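Niemann-Pick type C2 protein (Camponotus japonicus, PDB 3WEB) probably carries oleic acid and similar lipids inside an immunoglobulin-like beta-sandwich, mediating chemical communication in the worker ant. Local coordinates at residues 1-6 and 125-130; 10-15 and 41-46; 17-22 and 34-39; 48-53 and 73-78. All coordinates share one frame; numbering follows the deposited sequence.

Contact 1. Residues 1-6 and 125-130; sequences FVFEDC and VKFPAK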
loop_
_atom_site.group_PDB
_atom_site.type_symbol
_atom_site.label_atom_id
_atom_site.label_comp_id
_atom_site.label_asym_id
_atom_site.label_seq_id
_atom_site.Cartn_x
_atom_site.Cartn_y
_atom_site.Cartn_z
ATOM N N PHE A 1 11.492 11.387 2.889
ATOM C CA PHE A 1 10.062 11.360 3.271
ATOM C C PHE A 1 9.839 10.206 4.245
ATOM O O PHE A 1 10.723 9.367 4.442
ATOM C CB PHE A 1 9.161 11.220 2.034
ATOM C CG PHE A 1 9.231 9.865 1.371
ATOM C CD1 PHE A 1 8.389 8.823 1.783
ATOM C CD2 PHE A 1 10.127 9.629 0.330
ATOM C CE1 PHE A 1 8.455 7.572 1.171
ATOM C CE2 PHE A 1 10.200 8.375 -0.280
ATOM C CZ PHE A 1 9.361 7.350 0.143
ATOM N N VAL A 2 8.654 10.179 4.839
ATOM C CA VAL A 2 8.282 9.144 5.801
ATOM C C VAL A 2 7.062 8.385 5.296
ATOM O O VAL A 2 6.118 8.991 4.801
ATOM C CB VAL A 2 7.947 9.752 7.179
ATOM C CG1 VAL A 2 7.558 8.667 8.177
ATOM C CG2 VAL A 2 9.128 10.561 7.713
ATOM N N PHE A 3 7.104 7.062 5.418
ATOM C CA PHE A 3 5.898 6.248 5.283
ATOM C C PHE A 3 5.168 6.345 6.625
ATOM O O PHE A 3 5.475 5.613 7.581
ATOM C CB PHE A 3 6.233 4.789 4.940
ATOM C CG PHE A 3 6.799 4.592 3.562
ATOM C CD1 PHE A 3 5.980 4.635 2.434
ATOM C CD2 PHE A 3 8.157 4.333 3.384
ATOM C CE1 PHE A 3 6.507 4.437 1.160
ATOM C CE2 PHE A 3 8.684 4.136 2.119
ATOM C CZ PHE A 3 7.866 4.190 1.000
ATOM N N GLU A 4 4.222 7.284 6.683
ATOM C CA GLU A 4 3.489 7.626 7.900
ATOM C C GLU A 4 2.362 6.640 8.155
ATOM O O GLU A 4 1.756 6.125 7.222
ATOM C CB GLU A 4 2.860 9.014 7.760
ATOM C CG GLU A 4 3.793 10.207 7.846
ATOM C CD GLU A 4 3.029 11.511 7.679
ATOM O OE1 GLU A 4 2.048 11.736 8.419
ATOM O OE2 GLU A 4 3.398 12.316 6.803
ATOM N N ASP A 5 2.072 6.405 9.428
ATOM C CA ASP A 5 0.928 5.587 9.815
ATOM C C ASP A 5 -0.308 6.487 9.850
ATOM O O ASP A 5 -0.394 7.405 10.671
ATOM C CB ASP A 5 1.224 4.929 11.172
ATOM C CG ASP A 5 -0.003 4.329 11.837
ATOM O OD1 ASP A 5 -1.025 4.090 11.161
ATOM O OD2 ASP A 5 0.067 4.100 13.068
ATOM N N CYS A 6 -1.261 6.238 8.950
ATOM C CA CYS A 6 -2.485 7.052 8.903
ATOM C C CYS A 6 -3.649 6.452 9.683
ATOM O O CYS A 6 -4.810 6.804 9.448
ATOM C CB CYS A 6 -2.901 7.403 7.466
ATOM S SG CYS A 6 -2.772 6.079 6.241
ATOM N N VAL A 125 -0.972 3.390 5.345
ATOM C CA VAL A 125 0.315 3.987 4.979
ATOM C C VAL A 125 0.039 5.259 4.197
ATOM O O VAL A 125 -0.800 5.260 3.301
ATOM C CB VAL A 125 1.133 3.029 4.084
ATOM C CG1 VAL A 125 2.467 3.655 3.692
ATOM C CG2 VAL A 125 1.344 1.681 4.780
ATOM N N LYS A 126 0.736 6.338 4.548
ATOM C CA LYS A 126 0.592 7.611 3.853
ATOM C C LYS A 126 1.971 8.142 3.474
ATOM O O LYS A 126 2.872 8.207 4.310
ATOM C CB LYS A 126 -0.135 8.614 4.745
ATOM C CG LYS A 126 -0.387 9.968 4.115
ATOM C CD LYS A 126 -0.940 10.905 5.173
ATOM C CE LYS A 126 -1.694 12.073 4.570
ATOM N NZ LYS A 126 -2.049 13.022 5.662
ATOM N N PHE A 127 2.145 8.500 2.209
ATOM C CA PHE A 127 3.436 9.037 1.773
ATOM C C PHE A 127 3.283 9.983 0.586
ATOM O O PHE A 127 2.305 9.878 -0.173
ATOM C CB PHE A 127 4.416 7.897 1.454
ATOM C CG PHE A 127 4.006 7.045 0.290
ATOM C CD1 PHE A 127 3.090 6.011 0.453
ATOM C CD2 PHE A 127 4.557 7.263 -0.966
ATOM C CE1 PHE A 127 2.728 5.219 -0.627
ATOM C CE2 PHE A 127 4.198 6.485 -2.047
ATOM C CZ PHE A 127 3.278 5.460 -1.876
ATOM N N PRO A 128 4.229 10.931 0.432
ATOM C CA PRO A 128 4.193 11.801 -0.743
ATOM C C PRO A 128 4.851 11.135 -1.953
ATOM O O PRO A 128 5.929 10.529 -1.831
ATOM C CB PRO A 128 4.998 13.019 -0.297
ATOM C CG PRO A 128 5.989 12.468 0.686
ATOM C CD PRO A 128 5.352 11.265 1.331
ATOM N N ALA A 129 4.211 11.242 -3.115
ATOM C CA ALA A 129 4.799 10.695 -4.343
ATOM C C ALA A 129 4.871 11.716 -5.471
ATOM O O ALA A 129 4.120 12.693 -5.497
ATOM C CB ALA A 129 4.038 9.461 -4.802
ATOM N N LYS A 130 5.784 11.476 -6.399
ATOM C CA LYS A 130 5.862 12.284 -7.599
ATOM C C LYS A 130 5.969 11.363 -8.797
ATOM O O LYS A 130 6.945 10.625 -8.937
ATOM C CB LYS A 130 7.042 13.250 -7.533
ATOM C CG LYS A 130 7.025 14.294 -8.641
ATOM C CD LYS A 130 8.107 15.336 -8.432
ATOM C CE LYS A 130 8.182 16.276 -9.622
ATOM N NZ LYS A 130 9.336 17.207 -9.498
#
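Phe3 and Phe127 form the tightly packed part of this contact. Phe3 CE1 stands over one face of the Phe127 ring, displaced toward its rim, and comes within 3.7 Å of Phe127 CG. The two side chains point the same way and make an oblique aromatic pair, planes at 59°. Phe3 CG is anti to the carbonyl carbon (chi1 -69°), which brings it round to the side of Phe127. Phe3 CD1 also rests 3.9 Å from Val125 CG1. Apolar groups suit Phe3, Val125 and Phe127 because they face the interior, where Ile18 and the bound oleic acid also touch Phe127. An alanine in place of Phe127 would probably leave Phe3 CE1 without the ring face beneath it and open a gap beside the lipid. At the flank, Phe1 CB packs on Pro128 CG at 3.7 Å.

Glu4 and Lys126 form the seam between the strands, Glu4 N reaching Lys126 O at 2.9 Å and Lys126 N reaching Glu4 O at 2.9 Å. Their side chains are looser and suit a solvent-facing surface; Glu4 OE1 stays 5.1 Å from Lys126 NZ. Cys6 SG comes within 3.4 Å of Val125 N and is disulfide-bonded to Cys124. A short N-terminal strand is thus added antiparallel to strand 121-131 in the immunoglobulin-like beta-sandwich of the ML domain.

Contact 2. Residues 10-15 and 41-46; sequences VGKFSD and KFTPSV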
loop_
_atom_site.group_PDB
_atom_site.type_symbol
_atom_site.label_atom_id
_atom_site.label_comp_id
_atom_site.label_asym_id
_atom_site.label_seq_id
_atom_site.Cartn_x
_atom_site.Cartn_y
_atom_site.Cartn_z
ATOM N N VAL A 10 -6.245 -2.761 13.854
ATOM C CA VAL A 10 -6.022 -4.206 14.013
ATOM C C VAL A 10 -4.684 -4.683 13.437
ATOM O O VAL A 10 -4.515 -5.851 13.068
ATOM C CB VAL A 10 -7.209 -5.082 13.520
ATOM C CG1 VAL A 10 -8.428 -4.889 14.410
ATOM C CG2 VAL A 10 -7.544 -4.811 12.057
ATOM N N GLY A 11 -3.723 -3.770 13.394
ATOM C CA GLY A 11 -2.379 -4.143 12.979
ATOM C C GLY A 11 -1.431 -2.978 12.906
ATOM O O GLY A 11 -1.767 -1.855 13.304
ATOM N N LYS A 12 -0.245 -3.263 12.388
ATOM C CA LYS A 12 0.804 -2.269 12.182
ATOM C C LYS A 12 1.648 -2.689 10.993
ATOM O O LYS A 12 1.589 -3.842 10.570
ATOM C CB LYS A 12 1.680 -2.139 13.435
ATOM C CG LYS A 12 2.409 -3.422 13.821
ATOM C CD LYS A 12 3.024 -3.352 15.206
ATOM C CE LYS A 12 3.555 -4.713 15.630
ATOM N NZ LYS A 12 4.395 -4.627 16.862
ATOM N N PHE A 13 2.412 -1.752 10.439
ATOM C CA PHE A 13 3.442 -2.097 9.447
ATOM C C PHE A 13 4.803 -1.648 9.955
ATOM O O PHE A 13 4.898 -0.691 10.731
ATOM C CB PHE A 13 3.139 -1.498 8.067
ATOM C CG PHE A 13 3.168 0.005 8.027
ATOM C CD1 PHE A 13 2.019 0.740 8.302
ATOM C CD2 PHE A 13 4.337 0.689 7.684
ATOM C CE1 PHE A 13 2.043 2.128 8.262
ATOM C CE2 PHE A 13 4.364 2.079 7.639
ATOM C CZ PHE A 13 3.216 2.796 7.933
ATOM N N SER A 14 5.855 -2.337 9.516
ATOM C CA SER A 14 7.202 -2.008 9.957
ATOM C C SER A 14 8.069 -1.407 8.865
ATOM O O SER A 14 8.957 -0.607 9.152
ATOM C CB SER A 14 7.905 -3.247 10.513
ATOM O OG SER A 14 8.237 -4.138 9.466
ATOM N N ASP A 15 7.848 -1.838 7.629
ATOM C CA ASP A 15 8.663 -1.393 6.513
ATOM C C ASP A 15 7.968 -1.422 5.171
ATOM O O ASP A 15 7.340 -2.417 4.807
ATOM C CB ASP A 15 9.925 -2.231 6.440
ATOM C CG ASP A 15 11.155 -1.413 6.658
ATOM O OD1 ASP A 15 11.443 -0.569 5.782
ATOM O OD2 ASP A 15 11.826 -1.613 7.693
ATOM N N LYS A 41 6.064 -4.982 4.915
ATOM C CA LYS A 41 6.118 -5.900 6.059
ATOM C C LYS A 41 5.138 -5.420 7.110
ATOM O O LYS A 41 5.211 -4.272 7.561
ATOM C CB LYS A 41 7.521 -5.963 6.657
ATOM C CG LYS A 41 8.590 -6.404 5.670
ATOM C CD LYS A 41 9.960 -6.320 6.316
ATOM C CE LYS A 41 11.058 -6.477 5.281
ATOM N NZ LYS A 41 12.395 -6.440 5.936
ATOM N N PHE A 42 4.206 -6.294 7.472
ATOM C CA PHE A 42 3.149 -5.913 8.398
ATOM C C PHE A 42 2.738 -7.050 9.328
ATOM O O PHE A 42 2.994 -8.226 9.053
ATOM C CB PHE A 42 1.943 -5.327 7.641
ATOM C CG PHE A 42 1.134 -6.341 6.873
ATOM C CD1 PHE A 42 1.608 -6.879 5.671
ATOM C CD2 PHE A 42 -0.117 -6.739 7.337
ATOM C CE1 PHE A 42 0.858 -7.803 4.956
ATOM C CE2 PHE A 42 -0.877 -7.658 6.621
ATOM C CZ PHE A 42 -0.386 -8.198 5.438
ATOM N N THR A 43 2.089 -6.669 10.419
ATOM C CA THR A 43 1.673 -7.598 11.456
ATOM C C THR A 43 0.247 -7.283 11.922
ATOM O O THR A 43 0.014 -6.216 12.500
ATOM C CB THR A 43 2.600 -7.511 12.690
ATOM O OG1 THR A 43 3.972 -7.629 12.290
ATOM C CG2 THR A 43 2.274 -8.614 13.681
ATOM N N PRO A 44 -0.700 -8.215 11.694
ATOM C CA PRO A 44 -2.047 -8.048 12.258
ATOM C C PRO A 44 -2.017 -8.325 13.765
ATOM O O PRO A 44 -1.218 -9.158 14.225
ATOM C CB PRO A 44 -2.870 -9.122 11.531
ATOM C CG PRO A 44 -1.876 -10.202 11.204
ATOM C CD PRO A 44 -0.537 -9.515 11.010
ATOM N N SER A 45 -2.856 -7.631 14.532
ATOM C CA SER A 45 -2.901 -7.835 15.982
ATOM C C SER A 45 -4.015 -8.809 16.370
ATOM O O SER A 45 -4.193 -9.128 17.553
ATOM C CB SER A 45 -3.071 -6.505 16.716
ATOM O OG SER A 45 -4.234 -5.829 16.275
ATOM N N VAL A 46 -4.761 -9.250 15.358
ATOM C CA VAL A 46 -5.815 -10.255 15.478
ATOM C C VAL A 46 -5.709 -11.236 14.310
ATOM O O VAL A 46 -5.022 -10.958 13.326
ATOM C CB VAL A 46 -7.226 -9.615 15.467
ATOM C CG1 VAL A 46 -7.438 -8.727 16.691
ATOM C CG2 VAL A 46 -7.475 -8.846 14.172
HETATM O O HOH W 1 12.856 -4.107 7.056
#
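The carbonyl oxygen of Val10 is met by two groups of the 41-46 segment. Ser45 N donates to Val10 O at 2.8 Å, in a nearly straight bond (170°) that arrives from well above the carbonyl plane, and Pro44 CA adds a weaker CA-H...O contact to the same oxygen at 3.4 Å. Gly11, opposite Pro44, suits its place because a CB there would run into Thr43 O. Next, Lys12 O accepts from Thr43 N at 2.9 Å, and the side chains of Lys12 and Thr43 lie alongside each other on the outer surface. On the inner surface Phe13 CB meets Phe42 CB at 4.0 Å, and the Phe42 ring packs edge-to-face with Phe114.

Beyond Phe13 the register slips by one. Ser14 N gives its hydrogen to Lys41 O at 2.8 Å, while Lys41 N bonds to Asp15 O at 2.9 Å. Ser14 OG touches Lys41 CB but is hydrogen-bonded to Glu90. Lys41 CG is anti to the carbonyl carbon (chi1 -58°), and the extended chain beyond it passes Asp15 CB. A water sits 2.6 Å from Lys41 NZ, its bond to Asp15 OD2 being weak. Ser14 and Asp15 opposite Lys41 make a classic beta bulge in an antiparallel strand pair of the immunoglobulin-like sandwich.

Contact 3. Residues 17-22 and 34-39; sequences IISSCD and SEIHVS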
loop_
_atom_site.group_PDB
_atom_site.type_symbol
_atom_site.label_atom_id
_atom_site.label_comp_id
_atom_site.label_asym_id
_atom_site.label_seq_id
_atom_site.Cartn_x
_atom_site.Cartn_y
_atom_site.Cartn_z
ATOM N N ILE A 17 8.873 -0.785 1.065
ATOM C CA ILE A 17 9.901 -0.580 0.046
ATOM C C ILE A 17 9.228 -0.402 -1.305
ATOM O O ILE A 17 8.422 -1.232 -1.715
ATOM C CB ILE A 17 10.903 -1.753 -0.039
ATOM C CG1 ILE A 17 11.547 -2.015 1.324
ATOM C CG2 ILE A 17 11.961 -1.497 -1.107
ATOM C CD1 ILE A 17 12.272 -3.346 1.417
ATOM N N ILE A 18 9.556 0.694 -1.978
ATOM C CA ILE A 18 9.091 0.933 -3.339
ATOM C C ILE A 18 10.338 1.035 -4.209
ATOM O O ILE A 18 11.204 1.867 -3.952
ATOM C CB ILE A 18 8.224 2.201 -3.450
ATOM C CG1 ILE A 18 6.988 2.083 -2.543
ATOM C CG2 ILE A 18 7.792 2.417 -4.901
ATOM C CD1 ILE A 18 6.117 3.325 -2.503
ATOM N N SER A 19 10.409 0.189 -5.232
ATOM C CA SER A 19 11.630 0.002 -6.032
ATOM C C SER A 19 12.158 1.269 -6.685
ATOM O O SER A 19 13.364 1.409 -6.868
ATOM C CB SER A 19 11.418 -1.074 -7.103
ATOM O OG SER A 19 10.412 -0.684 -8.019
ATOM N N SER A 20 11.260 2.193 -7.024
ATOM C CA SER A 20 11.639 3.385 -7.778
ATOM C C SER A 20 12.101 4.550 -6.900
ATOM O O SER A 20 12.572 5.566 -7.417
ATOM C CB SER A 20 10.466 3.835 -8.654
ATOM O OG SER A 20 9.314 4.061 -7.861
ATOM N N CYS A 21 11.967 4.424 -5.582
ATOM C CA CYS A 21 12.314 5.538 -4.712
ATOM C C CYS A 21 12.957 5.117 -3.406
ATOM O O CYS A 21 12.858 3.962 -2.998
ATOM C CB CYS A 21 11.082 6.401 -4.421
ATOM S SG CYS A 21 9.893 5.669 -3.271
ATOM N N ASP A 22 13.602 6.083 -2.761
ATOM C CA ASP A 22 14.225 5.876 -1.470
ATOM C C ASP A 22 13.698 6.923 -0.482
ATOM O O ASP A 22 13.490 8.071 -0.866
ATOM C CB ASP A 22 15.737 6.011 -1.615
ATOM C CG ASP A 22 16.469 5.529 -0.401
ATOM O OD1 ASP A 22 16.699 4.304 -0.296
ATOM O OD2 ASP A 22 16.805 6.372 0.453
ATOM N N SER A 34 7.644 2.045 -16.569
ATOM C CA SER A 34 8.482 1.128 -15.809
ATOM C C SER A 34 7.639 0.270 -14.873
ATOM O O SER A 34 6.533 0.661 -14.478
ATOM C CB SER A 34 9.543 1.889 -15.007
ATOM O OG SER A 34 8.991 2.466 -13.835
ATOM N N GLU A 35 8.169 -0.903 -14.540
ATOM C CA GLU A 35 7.593 -1.758 -13.507
ATOM C C GLU A 35 7.992 -1.224 -12.140
ATOM O O GLU A 35 9.162 -0.907 -11.904
ATOM C CB GLU A 35 8.078 -3.201 -13.649
ATOM C CG GLU A 35 7.380 -4.007 -14.733
ATOM C CD GLU A 35 7.675 -5.496 -14.641
ATOM O OE1 GLU A 35 8.735 -5.881 -14.092
ATOM O OE2 GLU A 35 6.837 -6.287 -15.118
ATOM N N ILE A 36 7.011 -1.111 -11.252
ATOM C CA ILE A 36 7.250 -0.688 -9.881
ATOM C C ILE A 36 7.011 -1.901 -8.991
ATOM O O ILE A 36 5.971 -2.560 -9.098
ATOM C CB ILE A 36 6.309 0.464 -9.454
ATOM C CG1 ILE A 36 6.308 1.609 -10.484
ATOM C CG2 ILE A 36 6.653 0.971 -8.054
ATOM C CD1 ILE A 36 7.650 2.280 -10.702
ATOM N N HIS A 37 7.991 -2.202 -8.145
ATOM C CA HIS A 37 7.857 -3.281 -7.172
ATOM C C HIS A 37 7.664 -2.705 -5.779
ATOM O O HIS A 37 8.465 -1.902 -5.312
ATOM C CB HIS A 37 9.079 -4.192 -7.219
ATOM C CG HIS A 37 9.507 -4.542 -8.609
ATOM N ND1 HIS A 37 8.758 -5.353 -9.435
ATOM C CD2 HIS A 37 10.595 -4.175 -9.326
ATOM C CE1 HIS A 37 9.375 -5.482 -10.598
ATOM N NE2 HIS A 37 10.490 -4.776 -10.558
ATOM N N VAL A 38 6.591 -3.123 -5.119
ATOM C CA VAL A 38 6.243 -2.593 -3.797
ATOM C C VAL A 38 6.225 -3.746 -2.811
ATOM O O VAL A 38 5.680 -4.808 -3.115
ATOM C CB VAL A 38 4.868 -1.894 -3.791
ATOM C CG1 VAL A 38 4.514 -1.384 -2.392
ATOM C CG2 VAL A 38 4.834 -0.753 -4.797
ATOM N N SER A 39 6.841 -3.540 -1.650
ATOM C CA SER A 39 6.814 -4.507 -0.558
ATOM C C SER A 39 6.329 -3.833 0.723
ATOM O O SER A 39 6.686 -2.687 0.997
ATOM C CB SER A 39 8.216 -5.094 -0.317
ATOM O OG SER A 39 8.245 -5.870 0.874
HETATM O O HOH W 2 11.571 0.373 -10.152
#
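Ser19 and His37 meet where strand 11-18 of the immunoglobulin-like sandwich ends against strand 34-44 and passes into a type I turn from Ile18 to Cys21. Regular antiparallel pairing holds through Ile17-Ser39 and the non-hydrogen-bonded pair Ile18-Val38: Ile17 N donates to Ser39 O at 2.9 Å, and Ser39 N returns a bond to Ile17 O at 2.8 Å. Further on, Ser19 N still reaches His37 O at 2.9 Å, lying in the carbonyl plane.

The return bond is then taken over by a side chain. Ser19 OG lies between its own backbone N and carbonyl carbon (chi1 63°) and accepts from His37 N at 2.9 Å, almost straight at 173°. A small hydroxyl suits this position, since it satisfies an N-H of the strand while the main chain turns away. Ser19 OG is also 2.6 Å from a water that donates to Glu35 O, extending the polar link by another residue. Several other polar side-chain atoms have partners beyond the pair: His37 ND1 bonds to Thr96, Ser39 OG to Glu92 and Ser20 OG to Ser29 O.

Ile18 and Val38 point to the face of the sheet turned toward the lipid, where both touch the oleic acid, and branched apolar residues fit that lining. Beside them Ile36 CG2 lies 3.7 Å from Ile18 CG2, and Ile36 also reaches Ser20. An alanine at Ile36 would probably leave Ile18 CG2 without this methyl partner and open a gap beside Ser20. In this corner Ile36 CD1 approaches Ser20 OG to 3.7 Å.

Contact 4. Residues 48-53 and 73-78; sequences VKNVEA and ICKDPD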
loop_
_atom_site.group_PDB
_atom_site.type_symbol
_atom_site.label_atom_id
_atom_site.label_comp_id
_atom_site.label_asym_id
_atom_site.label_seq_id
_atom_site.Cartn_x
_atom_site.Cartn_y
_atom_site.Cartn_z
ATOM N N VAL A 48 -6.888 -12.811 10.962
ATOM C CA VAL A 48 -7.571 -12.161 9.840
ATOM C C VAL A 48 -7.981 -13.200 8.801
ATOM O O VAL A 48 -7.146 -13.968 8.330
ATOM C CB VAL A 48 -6.671 -11.064 9.210
ATOM C CG1 VAL A 48 -7.299 -10.479 7.948
ATOM C CG2 VAL A 48 -6.377 -9.968 10.224
ATOM N N LYS A 49 -9.269 -13.222 8.453
ATOM C CA LYS A 49 -9.792 -14.214 7.515
ATOM C C LYS A 49 -9.656 -13.822 6.051
ATOM O O LYS A 49 -9.438 -14.678 5.197
ATOM C CB LYS A 49 -11.250 -14.548 7.836
ATOM C CG LYS A 49 -11.398 -15.492 9.021
ATOM C CD LYS A 49 -12.848 -15.884 9.262
ATOM C CE LYS A 49 -13.454 -16.638 8.088
ATOM N NZ LYS A 49 -14.893 -16.934 8.324
ATOM N N ASN A 50 -9.800 -12.532 5.762
ATOM C CA ASN A 50 -9.670 -12.011 4.403
ATOM C C ASN A 50 -9.154 -10.578 4.439
ATOM O O ASN A 50 -9.426 -9.839 5.390
ATOM C CB ASN A 50 -11.015 -12.066 3.666
ATOM C CG ASN A 50 -10.880 -11.842 2.172
ATOM O OD1 ASN A 50 -10.032 -12.441 1.507
ATOM N ND2 ASN A 50 -11.740 -10.989 1.628
ATOM N N VAL A 51 -8.414 -10.190 3.402
ATOM C CA VAL A 51 -7.854 -8.840 3.315
ATOM C C VAL A 51 -8.367 -8.135 2.057
ATOM O O VAL A 51 -8.304 -8.692 0.966
ATOM C CB VAL A 51 -6.305 -8.854 3.299
ATOM C CG1 VAL A 51 -5.745 -7.432 3.260
ATOM C CG2 VAL A 51 -5.758 -9.596 4.508
ATOM N N GLU A 52 -8.860 -6.912 2.220
ATOM C CA GLU A 52 -9.228 -6.062 1.079
ATOM C C GLU A 52 -8.408 -4.778 1.135
ATOM O O GLU A 52 -8.468 -4.042 2.123
ATOM C CB GLU A 52 -10.721 -5.709 1.089
ATOM C CG GLU A 52 -11.665 -6.870 0.805
ATOM C CD GLU A 52 -13.127 -6.446 0.803
ATOM O OE1 GLU A 52 -13.552 -5.757 -0.150
ATOM O OE2 GLU A 52 -13.865 -6.811 1.745
ATOM N N ALA A 53 -7.640 -4.519 0.083
ATOM C CA ALA A 53 -6.833 -3.305 0.008
ATOM C C ALA A 53 -7.621 -2.129 -0.567
ATOM O O ALA A 53 -8.544 -2.307 -1.365
ATOM C CB ALA A 53 -5.570 -3.539 -0.801
ATOM N N ILE A 73 -6.037 -9.226 -1.530
ATOM C CA ILE A 73 -4.627 -9.584 -1.408
ATOM C C ILE A 73 -4.382 -11.076 -1.216
ATOM O O ILE A 73 -3.449 -11.635 -1.797
ATOM C CB ILE A 73 -3.992 -8.808 -0.226
ATOM C CG1 ILE A 73 -4.184 -7.290 -0.393
ATOM C CG2 ILE A 73 -2.540 -9.220 -0.004
ATOM C CD1 ILE A 73 -3.753 -6.722 -1.726
ATOM N N CYS A 74 -5.214 -11.716 -0.400
ATOM C CA CYS A 74 -5.042 -13.133 -0.085
ATOM C C CYS A 74 -5.402 -14.039 -1.256
ATOM O O CYS A 74 -4.981 -15.193 -1.307
ATOM C CB CYS A 74 -5.858 -13.506 1.152
ATOM S SG CYS A 74 -5.036 -13.003 2.674
ATOM N N LYS A 75 -6.169 -13.497 -2.201
ATOM C CA LYS A 75 -6.625 -14.246 -3.366
ATOM C C LYS A 75 -5.791 -13.942 -4.618
ATOM O O LYS A 75 -6.039 -14.494 -5.689
ATOM C CB LYS A 75 -8.116 -13.975 -3.593
ATOM C CG LYS A 75 -8.969 -14.382 -2.401
ATOM C CD LYS A 75 -10.428 -13.992 -2.566
ATOM C CE LYS A 75 -11.199 -14.303 -1.297
ATOM N NZ LYS A 75 -12.655 -14.038 -1.469
ATOM N N ASP A 76 -4.801 -13.068 -4.473
ATOM C CA ASP A 76 -3.869 -12.748 -5.549
ATOM C C ASP A 76 -2.665 -13.679 -5.428
ATOM O O ASP A 76 -1.903 -13.571 -4.478
ATOM C CB ASP A 76 -3.457 -11.269 -5.462
ATOM C CG ASP A 76 -2.233 -10.927 -6.305
ATOM O OD1 ASP A 76 -1.798 -11.744 -7.148
ATOM O OD2 ASP A 76 -1.696 -9.814 -6.119
ATOM N N PRO A 77 -2.485 -14.590 -6.406
ATOM C CA PRO A 77 -1.437 -15.618 -6.325
ATOM C C PRO A 77 -0.002 -15.067 -6.268
ATOM O O PRO A 77 0.911 -15.771 -5.816
ATOM C CB PRO A 77 -1.650 -16.439 -7.602
ATOM C CG PRO A 77 -2.305 -15.492 -8.552
ATOM C CD PRO A 77 -3.192 -14.625 -7.702
ATOM N N ASP A 78 0.181 -13.820 -6.696
ATOM C CA ASP A 78 1.493 -13.176 -6.677
ATOM C C ASP A 78 1.767 -12.300 -5.438
ATOM O O ASP A 78 2.869 -11.773 -5.292
ATOM C CB ASP A 78 1.700 -12.358 -7.961
ATOM C CG ASP A 78 1.585 -13.204 -9.224
ATOM O OD1 ASP A 78 2.190 -14.296 -9.277
ATOM O OD2 ASP A 78 0.888 -12.774 -10.167
HETATM O O HOH W 3 -7.946 -11.242 0.130
#
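Val51 and Ile73 join strand 51-59, in the mixed sheet of the immunoglobulin-like sandwich, to a loop that follows strand 62-66. The apolar contacts come first. Val51 CG1 touches Ile73 CG1 at 4.0 Å, the two branched side chains meeting at a slant, and Ala53 CB receives Ile73 CD1 at 3.8 Å. Ile73 CG1 is anti to its carbonyl carbon (chi1 -56°), lying close to both Val51 CG1 and Ala53 CB. Alanine suits its place because its single methyl lets the isoleucine tip settle close to the strand. Val51 CG2 adds a contact with Cys74 SG, a sulfur that is itself bonded to Cys83, so the loop is tied covalently just where it packs. Phe114 lies against Val51, Ala53 and Ile73 together.

Direct main-chain bonding is slight: Ile73 N gives a weak hydrogen bond to Val51 O at 3.4 Å. A bridging water does more of the polar work. It donates to Val51 O at 2.7 Å and to Asn50 OD1 at 2.8 Å, and it accepts from Cys74 N at 2.8 Å. Asparagine fits this role, offering a carbonyl to the water while its ND2 bonds to Glu72.

The last group concerns charge. Lys75 NZ forms a salt bridge with Glu72 OE1, the oxygen that also accepts from Asn50 ND2. The Asn50 and Lys75 side chains cross at about a right angle, with Asn50 OD1 3.6 Å from Lys75 CE.

Contact 1 closes nearly the whole chain into one loop, and the other three are nested within it. Contacts 2 and 3 share strands 11-18 and 34-44 of the three-stranded antiparallel sheet, their centres about 20 Å apart along that pair, with contact 3 nested inside contact 2. Contact 4 follows them in the chain. It reaches the mixed sheet that also holds contact 1, about 22 Å away between centres and on the opposite side of the chain's centre. The two sheets pack together partly where contact 1 touches contacts 2 and 3, through Phe13 against Val125 and Ile18 against Phe127. Contacts 1 and 3 both border the oleic acid, so sheet-to-sheet packing and lipid binding draw on neighbouring side chains.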